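Local coordinates for WlaRA, TDP-fucose-3,4-ketoisomerase (Campylobacter jejuni subsp. jejuni 81116, PDB 5TPV), which belongs to the WxcM-like family of the cupin clan, a beta-sandwich protein that assembles from two chains and binds thymidine-5'-diphosphate, at residues T4-K9 with E55-A60; I67-G72 with L87-M92. All coordinates share one frame; numbering follows the deposited sequence.

Contact 1 of 2, residues T4-K9 with E55-A60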
ATOM      1  N   THR B   4      14.304   2.770 -11.559  1.00 41.27           N
ATOM      2  CA  THR B   4      15.177   1.885 -10.770  1.00 41.75           C
ATOM      3  C   THR B   4      14.416   0.669 -10.270  1.00 36.31           C
ATOM      4  O   THR B   4      13.335   0.786  -9.687  1.00 34.57           O
ATOM      5  CB  THR B   4      15.785   2.557  -9.508  1.00 46.94           C
ATOM      6  OG1 THR B   4      16.488   3.752  -9.829  1.00 45.38           O
ATOM      7  CG2 THR B   4      16.782   1.611  -8.830  1.00 48.23           C
ATOM      8  N   ILE B   5      14.993  -0.500 -10.507  1.00 33.47           N
ATOM      9  CA  ILE B   5      14.517  -1.711  -9.884  1.00 33.86           C
ATOM     10  C   ILE B   5      15.088  -1.737  -8.469  1.00 44.42           C
ATOM     11  O   ILE B   5      16.282  -1.993  -8.285  1.00 43.28           O
ATOM     12  CB  ILE B   5      14.851  -2.952 -10.715  1.00 39.57           C
ATOM     13  CG1 ILE B   5      14.146  -2.828 -12.073  1.00 42.25           C
ATOM     14  CG2 ILE B   5      14.383  -4.255 -10.030  1.00 42.12           C
ATOM     15  CD1 ILE B   5      14.259  -4.057 -12.941  1.00 50.88           C
ATOM     16  N   LEU B   6      14.229  -1.455  -7.489  1.00 38.81           N
ATOM     17  CA  LEU B   6      14.578  -1.553  -6.080  1.00 39.54           C
ATOM     18  C   LEU B   6      14.549  -2.968  -5.559  1.00 37.29           C
ATOM     19  O   LEU B   6      13.801  -3.820  -6.028  1.00 48.88           O
ATOM     20  CB  LEU B   6      13.687  -0.665  -5.236  1.00 40.80           C
ATOM     21  CG  LEU B   6      13.777   0.778  -5.709  1.00 41.76           C
ATOM     22  CD1 LEU B   6      12.724   1.559  -4.983  1.00 44.86           C
ATOM     23  CD2 LEU B   6      15.139   1.447  -5.520  1.00 40.29           C
ATOM     24  N   LYS B   7      15.498  -3.251  -4.680  1.00 44.35           N
ATOM     25  CA  LYS B   7      15.487  -4.447  -3.844  1.00 42.15           C
ATOM     26  C   LYS B   7      15.107  -3.959  -2.445  1.00 39.82           C
ATOM     27  O   LYS B   7      15.826  -3.146  -1.861  1.00 42.72           O
ATOM     28  CB  LYS B   7      16.863  -5.100  -3.829  1.00 49.42           C
ATOM     29  CG  LYS B   7      16.944  -6.295  -2.870  1.00 58.48           C
ATOM     30  CD  LYS B   7      16.276  -7.532  -3.455  1.00 56.76           C
ATOM     31  CE  LYS B   7      16.106  -8.621  -2.412  1.00 68.92           C
ATOM     32  NZ  LYS B   7      15.973  -9.963  -3.052  1.00 72.27           N
ATOM     33  N   PHE B   8      13.978  -4.425  -1.911  1.00 37.13           N
ATOM     34  CA  PHE B   8      13.494  -3.934  -0.618  1.00 33.27           C
ATOM     35  C   PHE B   8      14.241  -4.535   0.567  1.00 31.61           C
ATOM     36  O   PHE B   8      14.676  -5.686   0.540  1.00 37.57           O
ATOM     37  CB  PHE B   8      11.992  -4.183  -0.504  1.00 37.96           C
ATOM     38  CG  PHE B   8      11.168  -3.437  -1.538  1.00 40.77           C
ATOM     39  CD1 PHE B   8      11.489  -2.141  -1.931  1.00 36.96           C
ATOM     40  CD2 PHE B   8      10.046  -4.040  -2.105  1.00 37.13           C
ATOM     41  CE1 PHE B   8      10.717  -1.462  -2.881  1.00 34.97           C
ATOM     42  CE2 PHE B   8       9.280  -3.373  -3.042  1.00 30.32           C
ATOM     43  CZ  PHE B   8       9.597  -2.099  -3.413  1.00 28.66           C
ATOM     44  N   LYS B   9      14.468  -3.725   1.582  1.00 33.64           N
ATOM     45  CA  LYS B   9      14.923  -4.248   2.860  1.00 45.42           C
ATOM     46  C   LYS B   9      13.674  -4.774   3.596  1.00 42.44           C
ATOM     47  O   LYS B   9      12.733  -3.999   3.818  1.00 37.01           O
ATOM     48  CB  LYS B   9      15.646  -3.176   3.692  1.00 52.03           C
ATOM     49  CG  LYS B   9      16.020  -3.619   5.120  1.00 71.41           C
ATOM     50  CD  LYS B   9      17.517  -3.578   5.478  1.00 91.56           C
ATOM     51  CE  LYS B   9      18.052  -4.835   6.182  1.00 90.31           C
ATOM     52  NZ  LYS B   9      17.084  -5.456   7.138  1.00 83.39           N
ATOM     53  N   GLU B  55       5.379  10.546  -9.172  1.00 31.59           N
ATOM     54  CA  GLU B  55       6.255   9.404  -9.219  1.00 31.61           C
ATOM     55  C   GLU B  55       5.539   8.159  -8.630  1.00 28.94           C
ATOM     56  O   GLU B  55       4.537   8.264  -7.911  1.00 29.64           O
ATOM     57  CB  GLU B  55       7.495   9.760  -8.399  1.00 37.10           C
ATOM     58  CG  GLU B  55       8.354  10.859  -8.978  1.00 43.18           C
ATOM     59  CD  GLU B  55       9.368  11.369  -7.965  1.00 48.66           C
ATOM     60  OE1 GLU B  55      10.336  10.632  -7.608  1.00 46.41           O
ATOM     61  OE2 GLU B  55       9.171  12.520  -7.528  1.00 42.27           O
ATOM     62  N   PHE B  56       6.075   6.995  -8.947  1.00 28.41           N
ATOM     63  CA  PHE B  56       5.417   5.711  -8.697  1.00 29.58           C
ATOM     64  C   PHE B  56       6.450   4.696  -8.252  1.00 29.55           C
ATOM     65  O   PHE B  56       7.579   4.750  -8.720  1.00 29.42           O
ATOM     66  CB  PHE B  56       4.714   5.154  -9.922  1.00 26.90           C
ATOM     67  CG  PHE B  56       3.583   6.002 -10.354  1.00 31.01           C
ATOM     68  CD1 PHE B  56       2.396   5.979  -9.660  1.00 26.57           C
ATOM     69  CD2 PHE B  56       3.709   6.856 -11.448  1.00 38.40           C
ATOM     70  CE1 PHE B  56       1.341   6.818  -9.978  1.00 26.12           C
ATOM     71  CE2 PHE B  56       2.645   7.696 -11.798  1.00 29.72           C
ATOM     72  CZ  PHE B  56       1.487   7.694 -11.059  1.00 30.34           C
ATOM     73  N   ILE B  57       6.059   3.820  -7.321  1.00 28.74           N
ATOM     74  CA  ILE B  57       6.633   2.460  -7.252  1.00 26.28           C
ATOM     75  C   ILE B  57       5.577   1.362  -7.474  1.00 25.34           C
ATOM     76  O   ILE B  57       4.533   1.363  -6.858  1.00 29.36           O
ATOM     77  CB  ILE B  57       7.276   2.266  -5.878  1.00 28.27           C
ATOM     78  CG1 ILE B  57       8.467   3.179  -5.734  1.00 29.89           C
ATOM     79  CG2 ILE B  57       7.850   0.864  -5.689  1.00 30.45           C
ATOM     80  CD1 ILE B  57       8.970   3.254  -4.319  1.00 31.38           C
ATOM     81  N   PHE B  58       5.883   0.421  -8.344  1.00 27.43           N
ATOM     82  CA  PHE B  58       4.998  -0.654  -8.756  1.00 30.12           C
ATOM     83  C   PHE B  58       5.569  -1.944  -8.132  1.00 30.14           C
ATOM     84  O   PHE B  58       6.760  -2.233  -8.263  1.00 29.64           O
ATOM     85  CB  PHE B  58       5.008  -0.840 -10.301  1.00 32.12           C
ATOM     86  CG  PHE B  58       4.532   0.356 -11.071  1.00 33.62           C
ATOM     87  CD1 PHE B  58       3.191   0.573 -11.259  1.00 36.02           C
ATOM     88  CD2 PHE B  58       5.431   1.289 -11.580  1.00 33.88           C
ATOM     89  CE1 PHE B  58       2.736   1.711 -11.921  1.00 40.03           C
ATOM     90  CE2 PHE B  58       4.991   2.416 -12.247  1.00 34.70           C
ATOM     91  CZ  PHE B  58       3.639   2.625 -12.426  1.00 32.88           C
ATOM     92  N   ILE B  59       4.707  -2.729  -7.516  1.00 25.97           N
ATOM     93  CA  ILE B  59       5.097  -3.966  -6.847  1.00 27.14           C
ATOM     94  C   ILE B  59       4.050  -5.018  -7.166  1.00 31.25           C
ATOM     95  O   ILE B  59       2.835  -4.763  -7.003  1.00 29.37           O
ATOM     96  CB  ILE B  59       5.118  -3.708  -5.326  1.00 27.57           C
ATOM     97  CG1 ILE B  59       5.978  -2.518  -4.970  1.00 29.43           C
ATOM     98  CG2 ILE B  59       5.569  -4.919  -4.523  1.00 29.00           C
ATOM     99  CD1 ILE B  59       5.765  -2.027  -3.561  1.00 31.94           C
ATOM    100  N   ALA B  60       4.509  -6.182  -7.651  1.00 29.19           N
ATOM    101  CA  ALA B  60       3.666  -7.338  -7.745  1.00 26.83           C
ATOM    102  C   ALA B  60       3.657  -8.054  -6.403  1.00 28.41           C
ATOM    103  O   ALA B  60       4.563  -8.820  -6.121  1.00 34.94           O
ATOM    104  CB  ALA B  60       4.161  -8.252  -8.849  1.00 32.79           C
TER
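Within the six-stranded sheet of the cupin fold, Leu6 and Phe8 from strand 3-13 meet Ile57 and Ile59 from strand 56-62 across the strand that separates them, 85-89. The two strands run in the same general sense, each antiparallel to the one between, and the CA atoms of Leu6 and Ile57 come no nearer than 9.0 Å. Side chains rising from one face of the sheet therefore close the gap. Ile57 forks to serve both partners. Its CD1 meets CD1 of Leu6 at 4.2 Å, the two side chains crossing at about a right angle, while its CG2 branch, anti to the backbone N (CG1 at chi1 -66°), approaches CZ at the edge of the Phe8 ring at 4.1 Å. Ile59 comes closer to the same end of the ring: its CD1, set obliquely to the ring, lies 3.8 Å from CE2 of Phe8, and its CG1 3.9 Å from that atom. The ring is also held edge-to-face by His21, and Tyr36 of the second subunit packs on both Phe8 and Ile59, so the apolar patch continues across the subunit boundary. Phe58 points from the other face of strand 56-62 and touches Leu80 of strand 75-80. Next-but-one strands joined by apolar side chains on one face, with a second chain against that face, fit a cupin subunit whose sheet takes part in dimer formation.

Contact 2 of 2, residues I67-G72 with L87-M92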
ATOM      1  N   ILE B  67       5.618  -4.699 -17.352  1.00 32.80           N
ATOM      2  CA  ILE B  67       5.416  -3.292 -17.640  1.00 33.31           C
ATOM      3  C   ILE B  67       6.328  -2.757 -18.739  1.00 33.46           C
ATOM      4  O   ILE B  67       7.545  -3.030 -18.755  1.00 39.03           O
ATOM      5  CB  ILE B  67       5.566  -2.462 -16.378  1.00 38.57           C
ATOM      6  CG1 ILE B  67       5.426  -0.984 -16.679  1.00 38.78           C
ATOM      7  CG2 ILE B  67       6.900  -2.695 -15.721  1.00 47.96           C
ATOM      8  CD1 ILE B  67       5.057  -0.188 -15.471  1.00 38.09           C
ATOM      9  N   LEU B  68       5.763  -1.946 -19.629  1.00 33.03           N
ATOM     10  CA  LEU B  68       6.570  -1.225 -20.632  1.00 37.03           C
ATOM     11  C   LEU B  68       6.543   0.215 -20.208  1.00 36.15           C
ATOM     12  O   LEU B  68       5.464   0.725 -19.886  1.00 34.53           O
ATOM     13  CB  LEU B  68       6.036  -1.412 -22.043  1.00 34.91           C
ATOM     14  CG  LEU B  68       6.430  -0.471 -23.185  1.00 45.09           C
ATOM     15  CD1 LEU B  68       5.766  -1.000 -24.463  1.00 46.14           C
ATOM     16  CD2 LEU B  68       5.908   0.954 -22.945  1.00 57.50           C
ATOM     17  N   ILE B  69       7.732   0.813 -20.129  1.00 30.39           N
ATOM     18  CA  ILE B  69       7.881   2.239 -19.853  1.00 34.71           C
ATOM     19  C   ILE B  69       8.604   2.920 -21.043  1.00 32.24           C
ATOM     20  O   ILE B  69       9.430   2.284 -21.721  1.00 32.09           O
ATOM     21  CB  ILE B  69       8.671   2.572 -18.582  1.00 32.12           C
ATOM     22  CG1 ILE B  69      10.019   1.850 -18.547  1.00 35.67           C
ATOM     23  CG2 ILE B  69       7.884   2.226 -17.338  1.00 37.88           C
ATOM     24  CD1 ILE B  69      10.822   2.179 -17.323  1.00 35.98           C
ATOM     25  N   ASP B  70       8.319   4.204 -21.222  1.00 31.64           N
ATOM     26  CA  ASP B  70       8.684   4.931 -22.450  1.00 32.88           C
ATOM     27  C   ASP B  70       8.963   6.368 -22.123  1.00 28.03           C
ATOM     28  O   ASP B  70       8.127   7.061 -21.511  1.00 35.55           O
ATOM     29  CB  ASP B  70       7.540   4.829 -23.477  1.00 36.88           C
ATOM     30  CG  ASP B  70       7.932   5.351 -24.866  1.00 39.61           C
ATOM     31  OD1 ASP B  70       7.842   4.542 -25.797  1.00 44.63           O
ATOM     32  OD2 ASP B  70       8.382   6.509 -25.015  1.00 38.49           O
ATOM     33  N   ASP B  71      10.176   6.812 -22.440  1.00 33.42           N
ATOM     34  CA  ASP B  71      10.562   8.222 -22.212  1.00 36.21           C
ATOM     35  C   ASP B  71      10.309   9.155 -23.419  1.00 39.27           C
ATOM     36  O   ASP B  71      10.725  10.297 -23.364  1.00 38.33           O
ATOM     37  CB  ASP B  71      11.999   8.377 -21.664  1.00 35.26           C
ATOM     38  CG  ASP B  71      13.100   8.030 -22.681  1.00 42.56           C
ATOM     39  OD1 ASP B  71      14.306   8.249 -22.335  1.00 43.85           O
ATOM     40  OD2 ASP B  71      12.812   7.530 -23.790  1.00 33.79           O
ATOM     41  N   GLY B  72       9.539   8.709 -24.424  1.00 32.83           N
ATOM     42  CA  GLY B  72       9.337   9.496 -25.643  1.00 40.86           C
ATOM     43  C   GLY B  72      10.373   9.210 -26.719  1.00 40.03           C
ATOM     44  O   GLY B  72      10.158   9.520 -27.867  1.00 45.40           O
ATOM     45  N   LEU B  87       9.507  -1.491  -9.061  1.00 39.08           N
ATOM     46  CA  LEU B  87       9.962  -0.570 -10.083  1.00 32.27           C
ATOM     47  C   LEU B  87       9.580   0.818  -9.700  1.00 28.91           C
ATOM     48  O   LEU B  87       8.375   1.132  -9.638  1.00 33.21           O
ATOM     49  CB  LEU B  87       9.295  -0.911 -11.415  1.00 38.81           C
ATOM     50  CG  LEU B  87       9.539   0.107 -12.545  1.00 37.05           C
ATOM     51  CD1 LEU B  87      11.022   0.168 -12.877  1.00 38.93           C
ATOM     52  CD2 LEU B  87       8.751  -0.355 -13.759  1.00 39.17           C
ATOM     53  N   TYR B  88      10.592   1.610  -9.363  1.00 29.94           N
ATOM     54  CA  TYR B  88      10.483   3.071  -9.273  1.00 27.40           C
ATOM     55  C   TYR B  88      10.568   3.727 -10.663  1.00 33.41           C
ATOM     56  O   TYR B  88      11.483   3.431 -11.452  1.00 34.79           O
ATOM     57  CB  TYR B  88      11.618   3.615  -8.432  1.00 29.28           C
ATOM     58  CG  TYR B  88      11.704   5.121  -8.517  1.00 28.52           C
ATOM     59  CD1 TYR B  88      10.888   5.916  -7.745  1.00 30.17           C
ATOM     60  CD2 TYR B  88      12.552   5.742  -9.435  1.00 37.75           C
ATOM     61  CE1 TYR B  88      10.878   7.290  -7.875  1.00 33.38           C
ATOM     62  CE2 TYR B  88      12.573   7.127  -9.568  1.00 38.29           C
ATOM     63  CZ  TYR B  88      11.758   7.893  -8.780  1.00 41.05           C
ATOM     64  OH  TYR B  88      11.781   9.261  -8.920  1.00 35.81           O
ATOM     65  N   ILE B  89       9.635   4.612 -10.982  1.00 31.88           N
ATOM     66  CA  ILE B  89       9.785   5.456 -12.152  1.00 34.49           C
ATOM     67  C   ILE B  89       9.563   6.878 -11.759  1.00 32.55           C
ATOM     68  O   ILE B  89       8.734   7.183 -10.925  1.00 30.33           O
ATOM     69  CB  ILE B  89       8.835   5.150 -13.313  1.00 34.87           C
ATOM     70  CG1 ILE B  89       7.372   5.566 -13.019  1.00 35.28           C
ATOM     71  CG2 ILE B  89       8.960   3.703 -13.702  1.00 35.65           C
ATOM     72  CD1 ILE B  89       6.421   5.376 -14.209  1.00 32.89           C
ATOM     73  N   ASP B  90      10.280   7.762 -12.437  1.00 33.55           N
ATOM     74  CA  ASP B  90      10.137   9.212 -12.175  1.00 36.77           C
ATOM     75  C   ASP B  90       8.912   9.738 -12.927  1.00 31.57           C
ATOM     76  O   ASP B  90       8.298   9.015 -13.722  1.00 31.42           O
ATOM     77  CB  ASP B  90      11.391   9.906 -12.711  1.00 43.18           C
ATOM     78  CG  ASP B  90      11.756  11.187 -11.964  1.00 47.21           C
ATOM     79  OD1 ASP B  90      12.996  11.430 -11.934  1.00 43.77           O
ATOM     80  OD2 ASP B  90      10.857  11.902 -11.439  1.00 35.72           O
ATOM     81  N   LYS B  91       8.568  10.988 -12.702  1.00 35.42           N
ATOM     82  CA  LYS B  91       7.427  11.572 -13.428  1.00 37.33           C
ATOM     83  C   LYS B  91       7.605  11.698 -14.958  1.00 31.46           C
ATOM     84  O   LYS B  91       8.704  11.562 -15.500  1.00 30.58           O
ATOM     85  CB  LYS B  91       7.070  12.914 -12.828  1.00 33.13           C
ATOM     86  CG  LYS B  91       8.184  13.922 -12.759  1.00 39.95           C
ATOM     87  CD  LYS B  91       7.629  15.268 -12.310  1.00 45.18           C
ATOM     88  CE  LYS B  91       8.645  16.032 -11.499  1.00 51.47           C
ATOM     89  NZ  LYS B  91       8.201  17.417 -11.164  1.00 55.44           N
ATOM     90  N   MET B  92       6.506  11.851 -15.689  1.00 40.17           N
ATOM     91  CA  MET B  92       6.564  12.017 -17.157  1.00 37.44           C
ATOM     92  C   MET B  92       7.274  10.834 -17.749  1.00 38.98           C
ATOM     93  O   MET B  92       8.214  10.929 -18.570  1.00 36.28           O
ATOM     94  CB  MET B  92       7.214  13.364 -17.565  1.00 39.64           C
ATOM     95  CG  MET B  92       6.234  14.512 -17.519  1.00 42.72           C
ATOM     96  SD  MET B  92       4.813  14.195 -18.621  1.00 44.68           S
ATOM     97  CE  MET B  92       5.430  14.758 -20.203  1.00 55.80           C
TER
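This is a face-to-face contact between the two sheets of the cupin beta-sandwich, in its apolar interior: Ile67 and Ile69 of strand 65-70 look across at Leu87 and Ile89 of strand 85-89. The short strand segments run nearly alongside, 22° apart in direction, with their axes 10.5 Å from each other at closest approach, a spacing bridged by side chains alone. Ile67 and Leu87 reach tip to tip. CD2 of Leu87 packs tightly on CG2 of Ile67 (3.6 Å) and more loosely on CD1 of Ile67 (4.1 Å). Two residues further along each strand, Ile69 and Ile89 run alongside each other, pointing opposite ways and touching through their gamma-methyls, CG2 to CG2 at 4.1 Å. In both residues CG1 is wedged between the backbone N and the carbonyl carbon (chi1 52° in Ile69, 72° in Ile89), which places CG2 anti to the carbonyl carbon. Tyr3 of strand 3-13 touches Ile69, Leu87 and Ile89, and Ile78 of strand 75-80 packs on Ile67 and Leu87, flanking the group. Past Ile69 and Ile89 the two segments turn polar. Asp90 OD2 accepts from Lys91 N at 2.8 Å. At the end of strand 65-70 Asp70, directed away from the facing sheet, makes an Asx turn: its OD2 takes the backbone N of Gly72 at 2.6 Å and also bonds the OH of Tyr123 in helix 123-136, two partners on one carboxylate oxygen.

Overall arrangement
Both contacts are buried and apolar, their centres 12 Å apart, but they join different levels of the fold. Contact 1 links next-but-one strands within a single sheet, on a face where Tyr36 of the second subunit packs on Phe8 and Ile59; contact 2 links one sheet to the other inside the subunit and touches no other chain. Strand 85-89 is common ground: it separates the two strands of contact 1, and its Leu87 and Ile89 supply half of contact 2. Backbone pairing ties them directly, with Thr4 O 2.9 Å from Tyr88 N. Across the segments, contact 1 uses the Phe8 ring, whereas contact 2 pairs aliphatic groups, flanked by Tyr3, with its polar bonds where the strands end.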